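Local atomic coordinates of PfkB family carbohydrate kinase (Listeria grayi DSM 20601, PDB entry 4GM6), a protein that probably phosphorylates a sugar or sugar derivative, as a kinase of the PfkB (ribokinase-like) carbohydrate kinase family. Residues A60-N65 / A294-V299; L154-I159 / K173-A178; S186-Y191 / Y214-Q219; I246-A251 / G266-Q271. All blocks are in the same frame, centred on the assembly; numbering follows the deposited sequence.

Contact 1: residues A60-N65 / A294-V299; sequences ANVAVN and AYTAAV
Val62 and Ala297 bring two helices together, with their CA atoms 5.2 Å apart. The short helical segments cross at -48°, and their axes approach to 8.4 Å. Both helices, 58-68 and 291-304, lie on the same side of the main sheet in this ribokinase-like fold, where Val62 and Thr296 also reach His155 of strand 153-157. The small side chain of Ala297 at the crossing lets the backbones come close. Ala297 CB packs tightly on Asn65 CB at 3.4 Å and also faces the carbonyl oxygen Val62 O. Beside this point, the side chains of Val62 and Thr296 cross at about a right angle, methyl against methyl: Val62 CG2 is 3.8 Å from Thr296 CG2. The hydroxyl of Thr296 is turned back into its own helix and bonds to Gly292 O. Asn65 is the polar member. With CG beside the backbone N (chi1 -60°), its amide reaches the first turn of helix 291-304, beside Asp293 of the family's glycine-rich motif. OD1 bonds to Asn331 N, and ND2 makes a weak hydrogen bond to Asp293 O. Asn65 ND2 also rests 3.5 Å from Ala294 CA.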
loop_
_atom_site.group_PDB
_atom_site.type_symbol
_atom_site.label_atom_id
_atom_site.label_comp_id
_atom_site.label_asym_id
_atom_site.label_seq_id
_atom_site.Cartn_x
_atom_site.Cartn_y
_atom_site.Cartn_z
ATOM N N ALA C 60 -10.396 -18.232 -21.469
ATOM C CA ALA C 60 -9.079 -18.302 -20.824
ATOM C C ALA C 60 -9.160 -18.720 -19.353
ATOM O O ALA C 60 -8.307 -19.467 -18.862
ATOM C CB ALA C 60 -8.373 -16.967 -20.932
ATOM N N ASN C 61 -10.173 -18.227 -18.647
ATOM C CA ASN C 61 -10.347 -18.596 -17.247
ATOM C C ASN C 61 -10.707 -20.076 -17.173
ATOM O O ASN C 61 -10.187 -20.821 -16.332
ATOM C CB ASN C 61 -11.454 -17.774 -16.588
ATOM C CG ASN C 61 -11.130 -16.300 -16.515
ATOM O OD1 ASN C 61 -9.983 -15.886 -16.673
ATOM N ND2 ASN C 61 -12.159 -15.490 -16.281
ATOM N N VAL C 62 -11.596 -20.509 -18.066
ATOM C CA VAL C 62 -11.951 -21.906 -18.087
ATOM C C VAL C 62 -10.706 -22.758 -18.310
ATOM O O VAL C 62 -10.532 -23.789 -17.655
ATOM C CB VAL C 62 -13.063 -22.214 -19.108
ATOM C CG1 VAL C 62 -13.135 -23.714 -19.380
ATOM C CG2 VAL C 62 -14.389 -21.698 -18.568
ATOM N N ALA C 63 -9.832 -22.322 -19.216
ATOM C CA ALA C 63 -8.604 -23.062 -19.500
ATOM C C ALA C 63 -7.706 -23.158 -18.271
ATOM O O ALA C 63 -7.238 -24.235 -17.925
ATOM C CB ALA C 63 -7.847 -22.423 -20.662
ATOM N N VAL C 64 -7.451 -22.028 -17.621
ATOM C CA VAL C 64 -6.626 -22.032 -16.415
ATOM C C VAL C 64 -7.228 -22.948 -15.341
ATOM O O VAL C 64 -6.521 -23.740 -14.727
ATOM C CB VAL C 64 -6.426 -20.596 -15.857
ATOM C CG1 VAL C 64 -5.890 -20.612 -14.424
ATOM C CG2 VAL C 64 -5.504 -19.802 -16.769
ATOM N N ASN C 65 -8.531 -22.835 -15.105
ATOM C CA ASN C 65 -9.159 -23.627 -14.057
ATOM C C ASN C 65 -9.099 -25.125 -14.361
ATOM O O ASN C 65 -8.892 -25.931 -13.450
ATOM C CB ASN C 65 -10.599 -23.168 -13.796
ATOM C CG ASN C 65 -10.681 -21.720 -13.361
ATOM O OD1 ASN C 65 -9.727 -21.167 -12.813
ATOM N ND2 ASN C 65 -11.835 -21.099 -13.588
ATOM N N ALA C 294 -15.441 -20.766 -13.103
ATOM C CA ALA C 294 -14.968 -21.783 -12.186
ATOM C C ALA C 294 -15.982 -22.917 -12.188
ATOM O O ALA C 294 -15.615 -24.090 -12.165
ATOM C CB ALA C 294 -14.786 -21.208 -10.783
ATOM N N TYR C 295 -17.264 -22.562 -12.209
ATOM C CA TYR C 295 -18.325 -23.556 -12.303
ATOM C C TYR C 295 -18.176 -24.317 -13.610
ATOM O O TYR C 295 -18.169 -25.544 -13.630
ATOM C CB TYR C 295 -19.702 -22.899 -12.248
ATOM C CG TYR C 295 -20.853 -23.894 -12.172
ATOM C CD1 TYR C 295 -21.096 -24.620 -11.006
ATOM C CD2 TYR C 295 -21.708 -24.098 -13.258
ATOM C CE1 TYR C 295 -22.141 -25.532 -10.931
ATOM C CE2 TYR C 295 -22.759 -25.011 -13.187
ATOM C CZ TYR C 295 -22.974 -25.724 -12.022
ATOM O OH TYR C 295 -24.034 -26.620 -11.930
ATOM N N THR C 296 -18.037 -23.585 -14.705
ATOM C CA THR C 296 -17.947 -24.242 -16.018
ATOM C C THR C 296 -16.790 -25.235 -16.046
ATOM O O THR C 296 -16.943 -26.363 -16.509
ATOM C CB THR C 296 -17.791 -23.220 -17.175
ATOM O OG1 THR C 296 -19.012 -22.481 -17.312
ATOM C CG2 THR C 296 -17.478 -23.938 -18.515
ATOM N N ALA C 297 -15.629 -24.809 -15.559
ATOM C CA ALA C 297 -14.449 -25.671 -15.590
ATOM C C ALA C 297 -14.643 -26.883 -14.691
ATOM O O ALA C 297 -14.213 -27.998 -15.017
ATOM C CB ALA C 297 -13.206 -24.899 -15.173
ATOM N N ALA C 298 -15.302 -26.675 -13.556
ATOM C CA ALA C 298 -15.501 -27.784 -12.616
ATOM C C ALA C 298 -16.455 -28.817 -13.213
ATOM O O ALA C 298 -16.251 -30.022 -13.071
ATOM C CB ALA C 298 -16.024 -27.279 -11.284
ATOM N N VAL C 299 -17.496 -28.342 -13.891
ATOM C CA VAL C 299 -18.463 -29.247 -14.482
ATOM C C VAL C 299 -17.772 -30.076 -15.545
ATOM O O VAL C 299 -17.936 -31.294 -15.584
ATOM C CB VAL C 299 -19.665 -28.520 -15.110
ATOM C CG1 VAL C 299 -20.453 -29.490 -16.003
ATOM C CG2 VAL C 299 -20.553 -27.931 -14.025
#

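Contact 2: residues L154-I159 / K173-A178; sequences LHVSGI and KIIREA
Leu154 and Ile174 meet inside a beta-alpha-beta unit, where helix 165-180 lies over strand 153-157 and leads on to the neighbouring parallel strand 184-188. The strand and helix segments run nearly antiparallel, at 158°, with axes 10.0 Å apart. Leu154 carries most of the contact, and its two methyls divide the work. CD1 of Leu154 touches Ile174 CG2 at 3.6 Å and lies 4.2 Å from Ala178 CB, so it spans one turn of the helix. CD2 of Leu154 reaches Ile175 CG1 at 4.0 Å. The leucine has CG opposite the backbone N (chi1 172°), and it crosses both isoleucines at about a right angle. This is the usual Rossmann-like layering, with a helix closing one face of a parallel sheet through aliphatic side chains. Further along the strand, Val156 CG1 meets Ile175 CD1 at 4.3 Å. Ile175 also touches Ile185 of strand 184-188, while Ile174 packs on Leu144. The strand then gives way to a short helical turn. Ser157 is its N-cap: Ser157 OG accepts from Ile159 N at 3.1 Å, with an N-H...O angle of 151°, and is also hydrogen-bonded to Glu59.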
loop_
_atom_site.group_PDB
_atom_site.type_symbol
_atom_site.label_atom_id
_atom_site.label_comp_id
_atom_site.label_asym_id
_atom_site.label_seq_id
_atom_site.Cartn_x
_atom_site.Cartn_y
_atom_site.Cartn_z
ATOM N N LEU C 154 -13.945 -29.264 -26.975
ATOM C CA LEU C 154 -13.747 -27.912 -27.430
ATOM C C LEU C 154 -14.729 -27.030 -26.718
ATOM O O LEU C 154 -15.926 -27.295 -26.689
ATOM C CB LEU C 154 -13.976 -27.787 -28.927
ATOM C CG LEU C 154 -13.963 -26.342 -29.402
ATOM C CD1 LEU C 154 -13.526 -26.236 -30.810
ATOM C CD2 LEU C 154 -15.281 -25.650 -29.189
ATOM N N HIS C 155 -14.204 -25.966 -26.135
ATOM C CA HIS C 155 -15.034 -25.042 -25.377
ATOM C C HIS C 155 -14.984 -23.627 -25.948
ATOM O O HIS C 155 -13.912 -23.120 -26.291
ATOM C CB HIS C 155 -14.587 -24.990 -23.905
ATOM C CG HIS C 155 -15.356 -23.998 -23.085
ATOM N ND1 HIS C 155 -16.592 -24.284 -22.540
ATOM C CD2 HIS C 155 -15.081 -22.715 -22.742
ATOM C CE1 HIS C 155 -17.041 -23.223 -21.891
ATOM N NE2 HIS C 155 -16.149 -22.255 -22.007
ATOM N N VAL C 156 -16.148 -22.987 -26.026
ATOM C CA VAL C 156 -16.230 -21.594 -26.447
ATOM C C VAL C 156 -17.457 -20.919 -25.828
ATOM O O VAL C 156 -18.333 -21.599 -25.258
ATOM C CB VAL C 156 -16.194 -21.436 -27.984
ATOM C CG1 VAL C 156 -17.457 -22.003 -28.636
ATOM C CG2 VAL C 156 -15.975 -19.971 -28.351
ATOM N N SER C 157 -17.486 -19.581 -25.879
ATOM C CA SER C 157 -18.584 -18.833 -25.276
ATOM C C SER C 157 -19.196 -17.830 -26.247
ATOM O O SER C 157 -18.602 -17.502 -27.285
ATOM C CB SER C 157 -18.110 -18.106 -24.011
ATOM O OG SER C 157 -17.615 -16.808 -24.306
ATOM N N GLY C 158 -20.388 -17.348 -25.897
ATOM C CA GLY C 158 -21.071 -16.328 -26.685
ATOM C C GLY C 158 -20.345 -14.995 -26.751
ATOM O O GLY C 158 -20.704 -14.127 -27.547
ATOM N N ILE C 159 -19.330 -14.820 -25.910
ATOM C CA ILE C 159 -18.561 -13.575 -25.906
ATOM C C ILE C 159 -17.748 -13.479 -27.186
ATOM O O ILE C 159 -17.763 -12.459 -27.885
ATOM C CB ILE C 159 -17.637 -13.488 -24.675
ATOM C CG1 ILE C 159 -18.473 -13.210 -23.424
ATOM C CG2 ILE C 159 -16.589 -12.402 -24.857
ATOM C CD1 ILE C 159 -17.730 -13.440 -22.130
ATOM N N LYS C 173 -16.582 -22.803 -38.011
ATOM C CA LYS C 173 -15.733 -23.672 -38.842
ATOM C C LYS C 173 -14.946 -24.655 -37.983
ATOM O O LYS C 173 -14.680 -25.776 -38.376
ATOM C CB LYS C 173 -14.767 -22.864 -39.713
ATOM C CG LYS C 173 -15.395 -22.111 -40.868
ATOM C CD LYS C 173 -14.340 -21.288 -41.600
ATOM C CE LYS C 173 -14.966 -20.228 -42.506
ATOM N NZ LYS C 173 -15.628 -20.828 -43.702
ATOM N N ILE C 174 -14.551 -24.218 -36.789
ATOM C CA ILE C 174 -13.728 -25.054 -35.894
ATOM C C ILE C 174 -14.542 -26.162 -35.253
ATOM O O ILE C 174 -14.170 -27.376 -35.378
ATOM C CB ILE C 174 -13.048 -24.236 -34.789
ATOM C CG1 ILE C 174 -12.256 -23.097 -35.420
ATOM C CG2 ILE C 174 -12.157 -25.127 -33.919
ATOM C CD1 ILE C 174 -11.289 -23.551 -36.519
ATOM N N ILE C 175 -15.669 -25.767 -34.597
ATOM C CA ILE C 175 -16.627 -26.740 -34.094
ATOM C C ILE C 175 -16.969 -27.804 -35.158
ATOM O O ILE C 175 -17.025 -28.981 -34.833
ATOM C CB ILE C 175 -17.925 -26.054 -33.624
ATOM C CG1 ILE C 175 -17.644 -25.171 -32.406
ATOM C CG2 ILE C 175 -19.002 -27.099 -33.322
ATOM C CD1 ILE C 175 -18.691 -24.096 -32.162
ATOM N N ARG C 176 -17.230 -27.409 -36.401
ATOM C CA ARG C 176 -17.528 -28.401 -37.442
ATOM C C ARG C 176 -16.362 -29.329 -37.714
ATOM O O ARG C 176 -16.545 -30.519 -37.774
ATOM C CB ARG C 176 -18.010 -27.745 -38.732
ATOM C CG ARG C 176 -19.444 -27.279 -38.682
ATOM C CD ARG C 176 -19.880 -26.663 -39.976
ATOM N NE ARG C 176 -21.120 -25.927 -39.825
ATOM C CZ ARG C 176 -21.440 -24.874 -40.553
ATOM N NH1 ARG C 176 -20.610 -24.435 -41.470
ATOM N NH2 ARG C 176 -22.578 -24.251 -40.355
ATOM N N GLU C 177 -15.151 -28.801 -37.808
ATOM C CA GLU C 177 -13.987 -29.657 -38.000
ATOM C C GLU C 177 -13.899 -30.563 -36.767
ATOM O O GLU C 177 -13.794 -31.794 -36.867
ATOM C CB GLU C 177 -12.715 -28.808 -38.166
ATOM C CG GLU C 177 -11.425 -29.609 -38.215
ATOM C CD GLU C 177 -11.174 -30.317 -39.552
ATOM O OE1 GLU C 177 -12.164 -30.626 -40.284
ATOM O OE2 GLU C 177 -9.974 -30.569 -39.868
ATOM N N ALA C 178 -13.957 -29.936 -35.584
ATOM C CA ALA C 178 -13.923 -30.693 -34.301
ATOM C C ALA C 178 -14.977 -31.897 -34.299
ATOM O O ALA C 178 -14.599 -33.097 -34.066
ATOM C CB ALA C 178 -14.160 -29.774 -33.052
#

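Contact 3: residues S186-Y191 / Y214-Q219; sequences SFDMNY and YCSAGQ
Met189 leaves the end of its strand and reaches across to the neighbouring segment, touching Ser216, Ala217 and Cys215 in turn. Its CB is 3.5 Å from Ser216 O. With chi1 at -57°, CG sits beside the backbone N and keeps to the same oxygen, 3.0 Å from Ser216 O. That CG also packs on the methyl of Ala217, CB, at 3.7 Å. Bends at chi2 and chi3 then fold the chain back, and Met189 SD lies 4.1 Å from Cys215 SG. Beyond the two segments, Met189 is packed by Leu209 and Phe226. That oxygen of Ser216 is also a bonding partner, because Met189 N donates to Ser216 O at 3.2 Å, within the carbonyl plane. The contact belongs to a beta-alpha-beta unit of the ribokinase-like fold: strands 184-188 and 214-216 are parallel neighbours in the main sheet, joined through helix 198-208. Phe187 forms the two shorter backbone bonds between them. Its N donates to Tyr214 O, and Ser216 N donates to Phe187 O. On the face carrying Ser186, Asp188 and Ser216, the carboxylate oxygen Asp188 OD1 rests 3.8 Å from Ser216 CB. The hydroxyl of Ser216 bonds instead to Tyr250 O, while that of Ser186 bonds to His155 ND1. Ser186 CB lies at the edge of the Tyr214 ring. Asn190 ND2 donates to Asp188 OD2 at 2.6 Å, approaching from above the carboxylate plane, 47° out of it.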
loop_
_atom_site.group_PDB
_atom_site.type_symbol
_atom_site.label_atom_id
_atom_site.label_comp_id
_atom_site.label_asym_id
_atom_site.label_seq_id
_atom_site.Cartn_x
_atom_site.Cartn_y
_atom_site.Cartn_z
ATOM N N SER C 186 -18.465 -27.961 -26.056
ATOM C CA SER C 186 -18.910 -27.225 -24.873
ATOM C C SER C 186 -19.148 -25.773 -25.238
ATOM O O SER C 186 -18.250 -25.093 -25.747
ATOM C CB SER C 186 -17.856 -27.286 -23.771
ATOM O OG SER C 186 -18.161 -26.363 -22.731
ATOM N N PHE C 187 -20.353 -25.294 -24.960
ATOM C CA PHE C 187 -20.712 -23.918 -25.287
ATOM C C PHE C 187 -21.290 -23.201 -24.078
ATOM O O PHE C 187 -22.134 -23.735 -23.357
ATOM C CB PHE C 187 -21.703 -23.888 -26.468
ATOM C CG PHE C 187 -21.961 -22.507 -27.004
ATOM C CD1 PHE C 187 -20.909 -21.795 -27.606
ATOM C CD2 PHE C 187 -23.227 -21.907 -26.893
ATOM C CE1 PHE C 187 -21.137 -20.526 -28.106
ATOM C CE2 PHE C 187 -23.461 -20.641 -27.396
ATOM C CZ PHE C 187 -22.427 -19.946 -27.996
ATOM N N ASP C 188 -20.801 -21.987 -23.854
ATOM C CA ASP C 188 -21.254 -21.156 -22.766
ATOM C C ASP C 188 -22.009 -19.969 -23.387
ATOM O O ASP C 188 -21.384 -19.092 -23.990
ATOM C CB ASP C 188 -20.010 -20.683 -22.000
ATOM C CG ASP C 188 -20.327 -19.721 -20.881
ATOM O OD1 ASP C 188 -21.526 -19.523 -20.580
ATOM O OD2 ASP C 188 -19.362 -19.158 -20.302
ATOM N N MET C 189 -23.340 -19.942 -23.254
ATOM C CA MET C 189 -24.149 -18.864 -23.848
ATOM C C MET C 189 -23.534 -17.487 -23.559
ATOM O O MET C 189 -23.268 -16.708 -24.473
ATOM C CB MET C 189 -25.570 -18.879 -23.286
ATOM C CG MET C 189 -26.310 -20.189 -23.483
ATOM S SD MET C 189 -26.959 -20.366 -25.154
ATOM C CE MET C 189 -28.382 -19.276 -25.125
ATOM N N ASN C 190 -23.345 -17.192 -22.279
ATOM C CA ASN C 190 -22.627 -15.994 -21.862
ATOM C C ASN C 190 -23.020 -14.788 -22.707
ATOM O O ASN C 190 -22.175 -14.151 -23.343
ATOM C CB ASN C 190 -21.116 -16.231 -21.938
ATOM C CG ASN C 190 -20.394 -15.778 -20.685
ATOM O OD1 ASN C 190 -20.707 -14.727 -20.124
ATOM N ND2 ASN C 190 -19.425 -16.574 -20.233
ATOM N N TYR C 191 -24.315 -14.489 -22.720
ATOM C CA TYR C 191 -24.816 -13.354 -23.472
ATOM C C TYR C 191 -24.425 -12.068 -22.765
ATOM O O TYR C 191 -24.516 -11.974 -21.545
ATOM C CB TYR C 191 -26.336 -13.424 -23.619
ATOM C CG TYR C 191 -26.918 -12.142 -24.164
ATOM C CD1 TYR C 191 -26.759 -11.805 -25.503
ATOM C CD2 TYR C 191 -27.599 -11.254 -23.336
ATOM C CE1 TYR C 191 -27.274 -10.629 -26.011
ATOM C CE2 TYR C 191 -28.117 -10.072 -23.835
ATOM C CZ TYR C 191 -27.952 -9.765 -25.174
ATOM O OH TYR C 191 -28.466 -8.593 -25.688
ATOM N N TYR C 214 -22.615 -29.925 -24.632
ATOM C CA TYR C 214 -22.755 -29.460 -23.260
ATOM C C TYR C 214 -22.989 -27.963 -23.299
ATOM O O TYR C 214 -22.110 -27.203 -23.734
ATOM C CB TYR C 214 -21.478 -29.739 -22.474
ATOM C CG TYR C 214 -20.888 -31.121 -22.675
ATOM C CD1 TYR C 214 -21.686 -32.263 -22.628
ATOM C CD2 TYR C 214 -19.519 -31.278 -22.886
ATOM C CE1 TYR C 214 -21.136 -33.524 -22.806
ATOM C CE2 TYR C 214 -18.961 -32.528 -23.055
ATOM C CZ TYR C 214 -19.768 -33.647 -23.014
ATOM O OH TYR C 214 -19.194 -34.883 -23.183
ATOM N N CYS C 215 -24.167 -27.536 -22.842
ATOM C CA CYS C 215 -24.532 -26.120 -22.905
ATOM C C CYS C 215 -24.679 -25.479 -21.533
ATOM O O CYS C 215 -25.447 -25.954 -20.704
ATOM C CB CYS C 215 -25.847 -25.946 -23.682
ATOM S SG CYS C 215 -26.295 -24.217 -24.020
ATOM N N SER C 216 -23.951 -24.388 -21.296
ATOM C CA SER C 216 -24.213 -23.585 -20.122
ATOM C C SER C 216 -25.321 -22.577 -20.408
ATOM O O SER C 216 -25.097 -21.564 -21.077
ATOM C CB SER C 216 -22.960 -22.871 -19.633
ATOM O OG SER C 216 -23.269 -22.187 -18.440
ATOM N N ALA C 217 -26.526 -22.874 -19.927
ATOM C CA ALA C 217 -27.670 -22.008 -20.192
ATOM C C ALA C 217 -28.608 -21.974 -18.998
ATOM O O ALA C 217 -28.888 -23.014 -18.390
ATOM C CB ALA C 217 -28.410 -22.454 -21.453
ATOM N N GLY C 218 -29.058 -20.768 -18.651
ATOM C CA GLY C 218 -30.021 -20.578 -17.570
ATOM C C GLY C 218 -31.414 -20.310 -18.115
ATOM O O GLY C 218 -31.635 -20.343 -19.329
ATOM N N GLN C 219 -32.359 -20.024 -17.226
ATOM C CA GLN C 219 -33.719 -19.761 -17.667
ATOM C C GLN C 219 -33.824 -18.469 -18.476
ATOM O O GLN C 219 -34.683 -18.353 -19.347
ATOM C CB GLN C 219 -34.699 -19.728 -16.494
ATOM C CG GLN C 219 -36.145 -19.873 -16.947
ATOM C CD GLN C 219 -37.145 -19.361 -15.928
ATOM O OE1 GLN C 219 -38.341 -19.664 -16.004
ATOM N NE2 GLN C 219 -36.661 -18.575 -14.971
#

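Contact 4: residues I246-A251 / G266-Q271; sequences IELFYA and GHLWTQ
The side chains of Phe249 and Trp269 lie side by side and point the same way from neighbouring strands. Ile246 CG2 covers one face of the Phe249 ring near its rim, 3.3 Å above the plane. At the phenyl edge, close to its plane, is the indole: Phe249 CD2 is 4.1 Å from Trp269 CE3. Glu247 O lies at the edge of the indole. Both rings also meet the ring of Tyr236 on helix 235-242. The strands form a beta hairpin, 248-256 with 261-270, in the antiparallel part of the main sheet. Two hydrogen-bonded pairs hold it here. Phe249 and Trp269 exchange bonds, the straighter being Trp269 N to Phe249 O at 2.9 Å and 166°. Ala251 and His267 do likewise, with His267 N donating to Ala251 O at 2.8 Å. Tyr250, Leu248 and Leu268 project from the other face. Chi1 of 58° places the Tyr250 ring between its backbone N and carbonyl carbon, and the ring runs on to Tyr295, Thr296 and Val299 of helix 291-304. At the far end of the paired region, Thr270 OG1 donates to Glu247 O at 3.1 Å from above the carbonyl plane, 46° out of it. A water also donates to Glu247 O at 2.7 Å and accepts from Gln271 N at the same distance, 2.7 Å.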
loop_
_atom_site.group_PDB
_atom_site.type_symbol
_atom_site.label_atom_id
_atom_site.label_comp_id
_atom_site.label_asym_id
_atom_site.label_seq_id
_atom_site.Cartn_x
_atom_site.Cartn_y
_atom_site.Cartn_z
ATOM N N ILE C 246 -28.374 -31.563 -27.655
ATOM C CA ILE C 246 -27.683 -31.135 -26.447
ATOM C C ILE C 246 -27.848 -32.185 -25.353
ATOM O O ILE C 246 -28.905 -32.337 -24.781
ATOM C CB ILE C 246 -28.252 -29.781 -25.955
ATOM C CG1 ILE C 246 -27.939 -28.667 -26.940
ATOM C CG2 ILE C 246 -27.706 -29.406 -24.595
ATOM C CD1 ILE C 246 -28.718 -27.429 -26.713
ATOM N N GLU C 247 -26.760 -32.881 -25.066
ATOM C CA GLU C 247 -26.708 -33.951 -24.052
ATOM C C GLU C 247 -26.922 -33.452 -22.585
ATOM O O GLU C 247 -27.699 -34.029 -21.826
ATOM C CB GLU C 247 -25.381 -34.693 -24.202
ATOM C CG GLU C 247 -25.144 -35.829 -23.217
ATOM C CD GLU C 247 -23.800 -36.493 -23.447
ATOM O OE1 GLU C 247 -23.354 -37.274 -22.558
ATOM O OE2 GLU C 247 -23.179 -36.215 -24.506
ATOM N N LEU C 248 -26.245 -32.383 -22.174
ATOM C CA LEU C 248 -26.536 -31.803 -20.837
ATOM C C LEU C 248 -26.372 -30.300 -20.756
ATOM O O LEU C 248 -25.505 -29.744 -21.424
ATOM C CB LEU C 248 -25.762 -32.496 -19.702
ATOM C CG LEU C 248 -24.250 -32.334 -19.580
ATOM C CD1 LEU C 248 -23.816 -32.760 -18.187
ATOM C CD2 LEU C 248 -23.533 -33.167 -20.632
ATOM N N PHE C 249 -27.260 -29.675 -19.969
ATOM C CA PHE C 249 -27.175 -28.253 -19.676
ATOM C C PHE C 249 -26.615 -28.094 -18.275
ATOM O O PHE C 249 -26.716 -29.005 -17.453
ATOM C CB PHE C 249 -28.551 -27.585 -19.744
ATOM C CG PHE C 249 -29.182 -27.605 -21.110
ATOM C CD1 PHE C 249 -28.889 -26.616 -22.041
ATOM C CD2 PHE C 249 -30.079 -28.602 -21.458
ATOM C CE1 PHE C 249 -29.476 -26.622 -23.295
ATOM C CE2 PHE C 249 -30.668 -28.620 -22.714
ATOM C CZ PHE C 249 -30.367 -27.631 -23.636
ATOM N N TYR C 250 -26.022 -26.939 -17.994
ATOM C CA TYR C 250 -25.546 -26.663 -16.642
ATOM C C TYR C 250 -25.519 -25.166 -16.410
ATOM O O TYR C 250 -25.313 -24.396 -17.341
ATOM C CB TYR C 250 -24.155 -27.261 -16.416
ATOM C CG TYR C 250 -23.097 -26.770 -17.383
ATOM C CD1 TYR C 250 -23.006 -27.295 -18.667
ATOM C CD2 TYR C 250 -22.174 -25.799 -17.007
ATOM C CE1 TYR C 250 -22.039 -26.857 -19.557
ATOM C CE2 TYR C 250 -21.198 -25.354 -17.887
ATOM C CZ TYR C 250 -21.136 -25.887 -19.161
ATOM O OH TYR C 250 -20.172 -25.449 -20.046
ATOM N N ALA C 251 -25.727 -24.760 -15.160
ATOM C CA ALA C 251 -25.700 -23.358 -14.801
ATOM C C ALA C 251 -25.791 -23.245 -13.296
ATOM O O ALA C 251 -26.031 -24.241 -12.608
ATOM C CB ALA C 251 -26.862 -22.621 -15.453
ATOM N N GLY C 266 -25.891 -24.982 -7.802
ATOM C CA GLY C 266 -25.595 -25.468 -9.149
ATOM C C GLY C 266 -26.732 -26.340 -9.650
ATOM O O GLY C 266 -27.368 -27.043 -8.862
ATOM N N HIS C 267 -26.995 -26.262 -10.957
ATOM C CA HIS C 267 -27.924 -27.146 -11.647
ATOM C C HIS C 267 -27.166 -27.871 -12.762
ATOM O O HIS C 267 -26.299 -27.300 -13.446
ATOM C CB HIS C 267 -29.085 -26.370 -12.282
ATOM C CG HIS C 267 -30.044 -25.752 -11.297
ATOM N ND1 HIS C 267 -30.895 -24.717 -11.630
ATOM C CD2 HIS C 267 -30.270 -26.002 -9.978
ATOM C CE1 HIS C 267 -31.602 -24.357 -10.558
ATOM N NE2 HIS C 267 -31.240 -25.119 -9.540
ATOM N N LEU C 268 -27.488 -29.140 -12.932
ATOM C CA LEU C 268 -26.976 -29.912 -14.051
ATOM C C LEU C 268 -28.074 -30.862 -14.544
ATOM O O LEU C 268 -28.538 -31.726 -13.798
ATOM C CB LEU C 268 -25.709 -30.669 -13.639
ATOM C CG LEU C 268 -25.007 -31.519 -14.707
ATOM C CD1 LEU C 268 -24.774 -30.714 -15.982
ATOM C CD2 LEU C 268 -23.691 -32.047 -14.162
ATOM N N TRP C 269 -28.487 -30.675 -15.804
ATOM C CA TRP C 269 -29.607 -31.416 -16.390
ATOM C C TRP C 269 -29.081 -32.368 -17.448
ATOM O O TRP C 269 -28.352 -31.972 -18.367
ATOM C CB TRP C 269 -30.618 -30.435 -17.007
ATOM C CG TRP C 269 -31.886 -31.069 -17.520
ATOM C CD1 TRP C 269 -33.116 -31.052 -16.915
ATOM C CD2 TRP C 269 -32.051 -31.807 -18.744
ATOM N NE1 TRP C 269 -34.032 -31.741 -17.678
ATOM C CE2 TRP C 269 -33.407 -32.213 -18.806
ATOM C CE3 TRP C 269 -31.187 -32.172 -19.785
ATOM C CZ2 TRP C 269 -33.920 -32.960 -19.877
ATOM C CZ3 TRP C 269 -31.705 -32.914 -20.854
ATOM C CH2 TRP C 269 -33.055 -33.299 -20.885
ATOM N N THR C 270 -29.465 -33.642 -17.340
ATOM C CA THR C 270 -29.032 -34.621 -18.309
ATOM C C THR C 270 -29.955 -35.837 -18.328
ATOM O O THR C 270 -30.321 -36.371 -17.273
ATOM C CB THR C 270 -27.568 -35.051 -18.097
ATOM O OG1 THR C 270 -27.071 -35.695 -19.297
ATOM C CG2 THR C 270 -27.436 -35.980 -16.905
ATOM N N GLN C 271 -30.329 -36.242 -19.548
ATOM C CA GLN C 271 -31.250 -37.352 -19.802
ATOM C C GLN C 271 -32.490 -37.293 -18.911
ATOM O O GLN C 271 -32.746 -38.220 -18.126
ATOM C CB GLN C 271 -30.545 -38.719 -19.732
ATOM C CG GLN C 271 -29.369 -38.795 -18.764
ATOM C CD GLN C 271 -28.468 -39.987 -19.085
ATOM O OE1 GLN C 271 -27.980 -40.126 -20.201
ATOM N NE2 GLN C 271 -28.250 -40.860 -18.110
HETATM O O HOH W 1 -29.712 -35.749 -22.140
#

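From the N terminus, the chain first passes helix 58-68, whose partner in contact 1 comes 229 residues later. Contacts 2, 3 and 4 all nest inside that long loop and follow one another in series without crossing. Contact 2 closes a short loop from strand 153-157 to helix 165-180. Contact 3 closes the next loop, between strands 184-188 and 214-216, and contact 4 closes the hairpin. Strands 153-157, 184-188, 214-216, 248-256 and 261-270 are consecutive in one sheet. A backbone bond of Leu154 O with Ser186 N joins contacts 2 and 3, and Cys215 pairs with Leu248 and Tyr250 between contacts 3 and 4. Contact 1 reaches the sheet through His155 and through Tyr295 OH to His267 O.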